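Local coordinates for protein PduO-type ATP--cob(I)alamin adenosyltransferase (Sulfolobus tokodaii, PDB 1WOZ) that probably transfers the adenosyl group of ATP to cob(I)alamin, as a PduO-type corrinoid adenosyltransferase, at residues Pro46-Asp49 with Met50-Asp53; Glu86-Thr89 with Val90-Arg93. All coordinates share one frame; numbering follows the deposited sequence.

Contact 1 of 2, residues Pro46-Asp49 with Met50-Asp53; sequences PWED and MKKD
Trp47 and Met50 (selenomethionine) both set CG opposite their own carbonyl carbon (chi1 -51° and -76°), which lays the two side chains side by side. The extended Met50 chain brings SE to 3.8 Å from CE3 of Trp47, an oblique Met-aromatic contact. One face of the indole is covered by Pro46, whose CG stands over the ring centre. Trp47 is the N-cap residue of helix 48-69, and its O opens the main-chain bonding: Lys51 N donates to Trp47 O at 3.1 Å. Asp49 turns OD1 back onto its neighbour, giving a weak bond from Met50 N to OD1 of 2.8 Å with an N-H...O angle of 127°, while its OD2 forms a salt bridge with Arg163. The Lys51 chain runs back past the cap: CG lies 3.3 Å from Trp47 O, CE reaches Pro46, and NZ bonds to Ile42 O. Shortening Lys51 to an alanine would probably cost the Ile42 carbonyl this donor and Trp47 O the CG packed against it. Glu48 OE2 stays 5.6 Å from Lys51 NZ, so the opposite charges do not touch. The chemistry thus implies a helix start tied to the preceding chain by lysine and to helix 140-163 by aspartate.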
ATOM      1  N   PRO A  46      20.224  -2.877  -2.936  1.00 23.18           N
ATOM      2  CA  PRO A  46      21.445  -3.677  -3.056  1.00 23.06           C
ATOM      3  C   PRO A  46      22.494  -3.477  -1.960  1.00 24.22           C
ATOM      4  O   PRO A  46      23.459  -4.232  -1.878  1.00 27.37           O
ATOM      5  CB  PRO A  46      21.982  -3.246  -4.416  1.00 22.87           C
ATOM      6  CG  PRO A  46      21.705  -1.741  -4.383  1.00 24.15           C
ATOM      7  CD  PRO A  46      20.279  -1.686  -3.815  1.00 23.67           C
ATOM      8  N   TRP A  47      22.320  -2.482  -1.110  1.00 23.49           N
ATOM      9  CA  TRP A  47      23.345  -2.196  -0.113  1.00 23.54           C
ATOM     10  C   TRP A  47      23.211  -3.028   1.142  1.00 23.54           C
ATOM     11  O   TRP A  47      22.157  -3.060   1.787  1.00 22.05           O
ATOM     12  CB  TRP A  47      23.319  -0.708   0.210  1.00 22.21           C
ATOM     13  CG  TRP A  47      23.365   0.134  -1.044  1.00 22.07           C
ATOM     14  CD1 TRP A  47      24.402   0.247  -1.933  1.00 23.30           C
ATOM     15  CD2 TRP A  47      22.301   0.934  -1.569  1.00 21.04           C
ATOM     16  NE1 TRP A  47      24.045   1.068  -2.979  1.00 22.48           N
ATOM     17  CE2 TRP A  47      22.761   1.503  -2.783  1.00 21.61           C
ATOM     18  CE3 TRP A  47      21.006   1.223  -1.131  1.00 20.09           C
ATOM     19  CZ2 TRP A  47      21.968   2.338  -3.567  1.00 21.31           C
ATOM     20  CZ3 TRP A  47      20.207   2.062  -1.915  1.00 20.90           C
ATOM     21  CH2 TRP A  47      20.694   2.609  -3.120  1.00 20.27           C
ATOM     22  N   GLU A  48      24.305  -3.677   1.510  1.00 23.77           N
ATOM     23  CA  GLU A  48      24.275  -4.581   2.656  1.00 24.65           C
ATOM     24  C   GLU A  48      24.014  -3.933   3.990  1.00 21.98           C
ATOM     25  O   GLU A  48      23.408  -4.568   4.862  1.00 22.08           O
ATOM     26  CB  GLU A  48      25.579  -5.385   2.738  1.00 26.39           C
ATOM     27  CG  GLU A  48      25.819  -6.302   1.569  1.00 29.75           C
ATOM     28  CD  GLU A  48      24.768  -7.371   1.429  1.00 32.99           C
ATOM     29  OE1 GLU A  48      24.292  -7.929   2.457  1.00 34.35           O
ATOM     30  OE2 GLU A  48      24.425  -7.666   0.274  1.00 36.42           O
ATOM     31  N   ASP A  49      24.458  -2.690   4.176  1.00 21.72           N
ATOM     32  CA  ASP A  49      24.213  -2.042   5.447  1.00 21.34           C
ATOM     33  C   ASP A  49      22.742  -1.809   5.679  1.00 21.05           C
ATOM     34  O   ASP A  49      22.245  -2.025   6.794  1.00 19.56           O
ATOM     35  CB  ASP A  49      25.007  -0.725   5.605  1.00 23.67           C
ATOM     36  CG  ASP A  49      24.798   0.282   4.454  1.00 26.64           C
ATOM     37  OD1 ASP A  49      24.170  -0.030   3.411  1.00 26.07           O
ATOM     38  OD2 ASP A  49      25.307   1.411   4.610  1.00 25.97           O
HETATM   39  N   MSE A  50      22.035  -1.375   4.638  1.00 19.64           N
HETATM   40  CA  MSE A  50      20.603  -1.143   4.772  1.00 20.04           C
HETATM   41  C   MSE A  50      19.824  -2.445   4.912  1.00 19.25           C
HETATM   42  O   MSE A  50      18.864  -2.512   5.671  1.00 18.84           O
HETATM   43  CB  MSE A  50      20.057  -0.364   3.574  1.00 19.44           C
HETATM   44  CG  MSE A  50      20.407   1.098   3.612  1.00 22.66           C
HETATM   45 SE   MSE A  50      19.469   2.053   2.190  1.00 24.19          SE
HETATM   46  CE  MSE A  50      20.769   3.493   1.922  1.00 21.39           C
ATOM     47  N   LYS A  51      20.218  -3.468   4.162  1.00 19.50           N
ATOM     48  CA  LYS A  51      19.536  -4.755   4.250  1.00 21.65           C
ATOM     49  C   LYS A  51      19.647  -5.276   5.684  1.00 21.15           C
ATOM     50  O   LYS A  51      18.659  -5.732   6.256  1.00 20.74           O
ATOM     51  CB  LYS A  51      20.162  -5.791   3.307  1.00 21.46           C
ATOM     52  CG  LYS A  51      19.962  -5.567   1.806  1.00 25.47           C
ATOM     53  CD  LYS A  51      20.638  -6.733   1.040  1.00 29.67           C
ATOM     54  CE  LYS A  51      20.469  -6.669  -0.482  1.00 30.31           C
ATOM     55  NZ  LYS A  51      19.058  -6.940  -0.958  1.00 33.98           N
ATOM     56  N   LYS A  52      20.847  -5.194   6.257  1.00 21.35           N
ATOM     57  CA  LYS A  52      21.067  -5.661   7.634  1.00 22.04           C
ATOM     58  C   LYS A  52      20.180  -4.920   8.635  1.00 20.09           C
ATOM     59  O   LYS A  52      19.525  -5.547   9.493  1.00 20.41           O
ATOM     60  CB  LYS A  52      22.548  -5.491   8.017  1.00 25.68           C
ATOM     61  CG  LYS A  52      22.872  -5.696   9.504  1.00 30.50           C
ATOM     62  CD  LYS A  52      24.345  -5.348   9.773  1.00 34.50           C
ATOM     63  CE  LYS A  52      24.724  -5.461  11.252  1.00 37.25           C
ATOM     64  NZ  LYS A  52      24.686  -6.873  11.730  1.00 41.01           N
ATOM     65  N   ASP A  53      20.142  -3.594   8.534  1.00 17.65           N
ATOM     66  CA  ASP A  53      19.319  -2.805   9.446  1.00 16.92           C
ATOM     67  C   ASP A  53      17.833  -3.133   9.317  1.00 16.44           C
ATOM     68  O   ASP A  53      17.135  -3.308  10.324  1.00 16.75           O
ATOM     69  CB  ASP A  53      19.522  -1.299   9.203  1.00 17.22           C
ATOM     70  CG  ASP A  53      20.898  -0.815   9.667  1.00 22.16           C
ATOM     71  OD1 ASP A  53      21.495  -1.495  10.535  1.00 18.50           O
ATOM     72  OD2 ASP A  53      21.361   0.230   9.176  1.00 20.93           O
TER

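Contact 2 of 2, residues Glu86-Thr89 with Val90-Arg93; sequences EERT and VEYR
Arg88 reaches forward along helix 79-96 and spreads its guanidinium between Glu91 and Tyr92. NH1 lies 3.6 Å from CG of Glu91, an approach to the aliphatic part of that chain, since the charged ends stay apart: Arg88 NH1 to Glu91 OE2 is 5.0 Å. On the Tyr92 side, the phenol oxygen sits at the edge of the guanidinium, near its plane, with the ring turned 71° against it; Arg88 NH2 lies 3.5 Å from Tyr92 CZ. Bends at chi2 and chi3 (-56° and -62°) curl the chain along the helix toward the next turn, which carries the guanidinium to Glu91 and Tyr92. Tyr92 CD2 approaches Arg88 O to 3.0 Å, and the same carbonyl accepts Tyr92 N at 3.1 Å. A water gives one hydrogen to Glu87 O at 2.7 Å and another to Glu91 OE1 at 3.2 Å, joining that carboxylate to the turn before it.

Farther out, Asp53 of helix 48-69 takes both Arg88 NE and Tyr92 OH, while Leu152, Met156 and Val159 of helix 140-163 pack against the Tyr92 side chain. Thr89 OG1 bonds back to Leu85 O within the helix. The chemistry implies that Asp53 probably balances the arginine's charge and, by bonding the phenol oxygen, helps to fix the buried ring among its apolar neighbours.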
ATOM      1  N   GLU A  86      17.732   5.326  16.495  1.00 23.05           N
ATOM      2  CA  GLU A  86      18.277   6.682  16.480  1.00 25.17           C
ATOM      3  C   GLU A  86      19.749   6.739  16.077  1.00 24.53           C
ATOM      4  O   GLU A  86      20.149   7.633  15.328  1.00 24.96           O
ATOM      5  CB  GLU A  86      18.091   7.319  17.851  1.00 25.31           C
ATOM      6  CG  GLU A  86      16.647   7.287  18.295  1.00 27.67           C
ATOM      7  CD  GLU A  86      16.447   7.834  19.695  1.00 31.68           C
ATOM      8  OE1 GLU A  86      17.306   7.575  20.566  1.00 33.14           O
ATOM      9  OE2 GLU A  86      15.422   8.501  19.925  1.00 31.93           O
ATOM     10  N   GLU A  87      20.553   5.798  16.564  1.00 24.75           N
ATOM     11  CA  GLU A  87      21.974   5.781  16.229  1.00 25.79           C
ATOM     12  C   GLU A  87      22.187   5.482  14.755  1.00 24.03           C
ATOM     13  O   GLU A  87      23.074   6.074  14.124  1.00 23.11           O
ATOM     14  CB  GLU A  87      22.729   4.729  17.055  1.00 30.05           C
ATOM     15  CG  GLU A  87      22.575   4.875  18.549  1.00 32.90           C
ATOM     16  CD  GLU A  87      23.171   3.694  19.306  1.00 35.95           C
ATOM     17  OE1 GLU A  87      23.020   2.538  18.856  1.00 37.26           O
ATOM     18  OE2 GLU A  87      23.782   3.925  20.364  1.00 38.98           O
ATOM     19  N   ARG A  88      21.411   4.548  14.199  1.00 22.13           N
ATOM     20  CA  ARG A  88      21.572   4.247  12.775  1.00 22.19           C
ATOM     21  C   ARG A  88      21.086   5.448  11.962  1.00 20.84           C
ATOM     22  O   ARG A  88      21.646   5.771  10.910  1.00 21.52           O
ATOM     23  CB  ARG A  88      20.801   2.973  12.379  1.00 22.83           C
ATOM     24  CG  ARG A  88      21.379   1.680  12.972  1.00 23.20           C
ATOM     25  CD  ARG A  88      22.859   1.524  12.596  1.00 25.71           C
ATOM     26  NE  ARG A  88      23.058   1.430  11.152  1.00 26.27           N
ATOM     27  CZ  ARG A  88      24.183   1.764  10.522  1.00 29.13           C
ATOM     28  NH1 ARG A  88      25.224   2.228  11.209  1.00 30.05           N
ATOM     29  NH2 ARG A  88      24.279   1.623   9.208  1.00 28.29           N
ATOM     30  N   THR A  89      20.051   6.120  12.451  1.00 20.60           N
ATOM     31  CA  THR A  89      19.542   7.284  11.739  1.00 21.58           C
ATOM     32  C   THR A  89      20.677   8.320  11.649  1.00 22.32           C
ATOM     33  O   THR A  89      20.935   8.884  10.580  1.00 21.22           O
ATOM     34  CB  THR A  89      18.303   7.869  12.453  1.00 20.80           C
ATOM     35  OG1 THR A  89      17.239   6.894  12.451  1.00 19.53           O
ATOM     36  CG2 THR A  89      17.804   9.136  11.734  1.00 20.00           C
ATOM     37  N   VAL A  90      21.360   8.560  12.771  1.00 22.68           N
ATOM     38  CA  VAL A  90      22.477   9.508  12.778  1.00 23.53           C
ATOM     39  C   VAL A  90      23.561   9.122  11.777  1.00 22.16           C
ATOM     40  O   VAL A  90      24.085   9.987  11.087  1.00 21.83           O
ATOM     41  CB  VAL A  90      23.109   9.630  14.184  1.00 25.33           C
ATOM     42  CG1 VAL A  90      24.470  10.338  14.089  1.00 27.87           C
ATOM     43  CG2 VAL A  90      22.162  10.399  15.102  1.00 24.79           C
ATOM     44  N   GLU A  91      23.889   7.833  11.676  1.00 22.49           N
ATOM     45  CA  GLU A  91      24.919   7.379  10.728  1.00 23.07           C
ATOM     46  C   GLU A  91      24.560   7.601   9.252  1.00 22.79           C
ATOM     47  O   GLU A  91      25.410   7.993   8.441  1.00 21.71           O
ATOM     48  CB  GLU A  91      25.239   5.893  10.947  1.00 25.44           C
ATOM     49  CG  GLU A  91      25.981   5.606  12.242  1.00 29.36           C
ATOM     50  CD  GLU A  91      27.226   6.450  12.352  1.00 34.68           C
ATOM     51  OE1 GLU A  91      27.245   7.376  13.199  1.00 35.98           O
ATOM     52  OE2 GLU A  91      28.167   6.200  11.565  1.00 35.25           O
ATOM     53  N   TYR A  92      23.305   7.339   8.887  1.00 22.10           N
ATOM     54  CA  TYR A  92      22.885   7.553   7.502  1.00 21.22           C
ATOM     55  C   TYR A  92      22.898   9.052   7.160  1.00 20.99           C
ATOM     56  O   TYR A  92      23.311   9.463   6.074  1.00 21.74           O
ATOM     57  CB  TYR A  92      21.487   6.968   7.292  1.00 20.22           C
ATOM     58  CG  TYR A  92      21.528   5.471   7.190  1.00 21.17           C
ATOM     59  CD1 TYR A  92      22.170   4.862   6.116  1.00 21.55           C
ATOM     60  CD2 TYR A  92      20.972   4.660   8.182  1.00 22.26           C
ATOM     61  CE1 TYR A  92      22.265   3.496   6.016  1.00 22.55           C
ATOM     62  CE2 TYR A  92      21.070   3.267   8.097  1.00 21.65           C
ATOM     63  CZ  TYR A  92      21.719   2.701   7.009  1.00 21.81           C
ATOM     64  OH  TYR A  92      21.832   1.336   6.877  1.00 21.15           O
ATOM     65  N   ARG A  93      22.453   9.864   8.105  1.00 21.70           N
ATOM     66  CA  ARG A  93      22.429  11.295   7.894  1.00 23.38           C
ATOM     67  C   ARG A  93      23.858  11.827   7.772  1.00 23.25           C
ATOM     68  O   ARG A  93      24.100  12.802   7.053  1.00 23.92           O
ATOM     69  CB  ARG A  93      21.684  11.967   9.047  1.00 25.58           C
ATOM     70  CG  ARG A  93      21.918  13.460   9.142  1.00 29.87           C
ATOM     71  CD  ARG A  93      21.327  14.262   7.960  1.00 30.96           C
ATOM     72  NE  ARG A  93      21.547  15.685   8.208  1.00 31.20           N
ATOM     73  CZ  ARG A  93      22.755  16.249   8.287  1.00 32.31           C
ATOM     74  NH1 ARG A  93      23.851  15.517   8.108  1.00 29.50           N
ATOM     75  NH2 ARG A  93      22.877  17.533   8.609  1.00 32.19           N
TER
HETATM   76  O   HOH W   1      25.163   6.924  15.559  1.00 33.13           O

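Contact 1 opens helix 48-69 and contact 2 lies in the later part of helix 79-96, the next helix along the chain, so the two come in series. Their centres are about 14 Å apart, yet side chains bridge them. Asp53 OD2 of contact 1 forms a salt bridge with Arg88 NE of contact 2 at 2.9 Å and a probable hydrogen bond with Tyr92 OH at 2.6 Å. Tyr92 also packs on Met50, and both touch Met156 and Val159 of helix 140-163. Helices 48-69 and 79-96 are thus tied by one shared carboxylate, and helix 140-163 joins them through apolar packing, within the helical bundle of the cobalamin adenosyltransferase family.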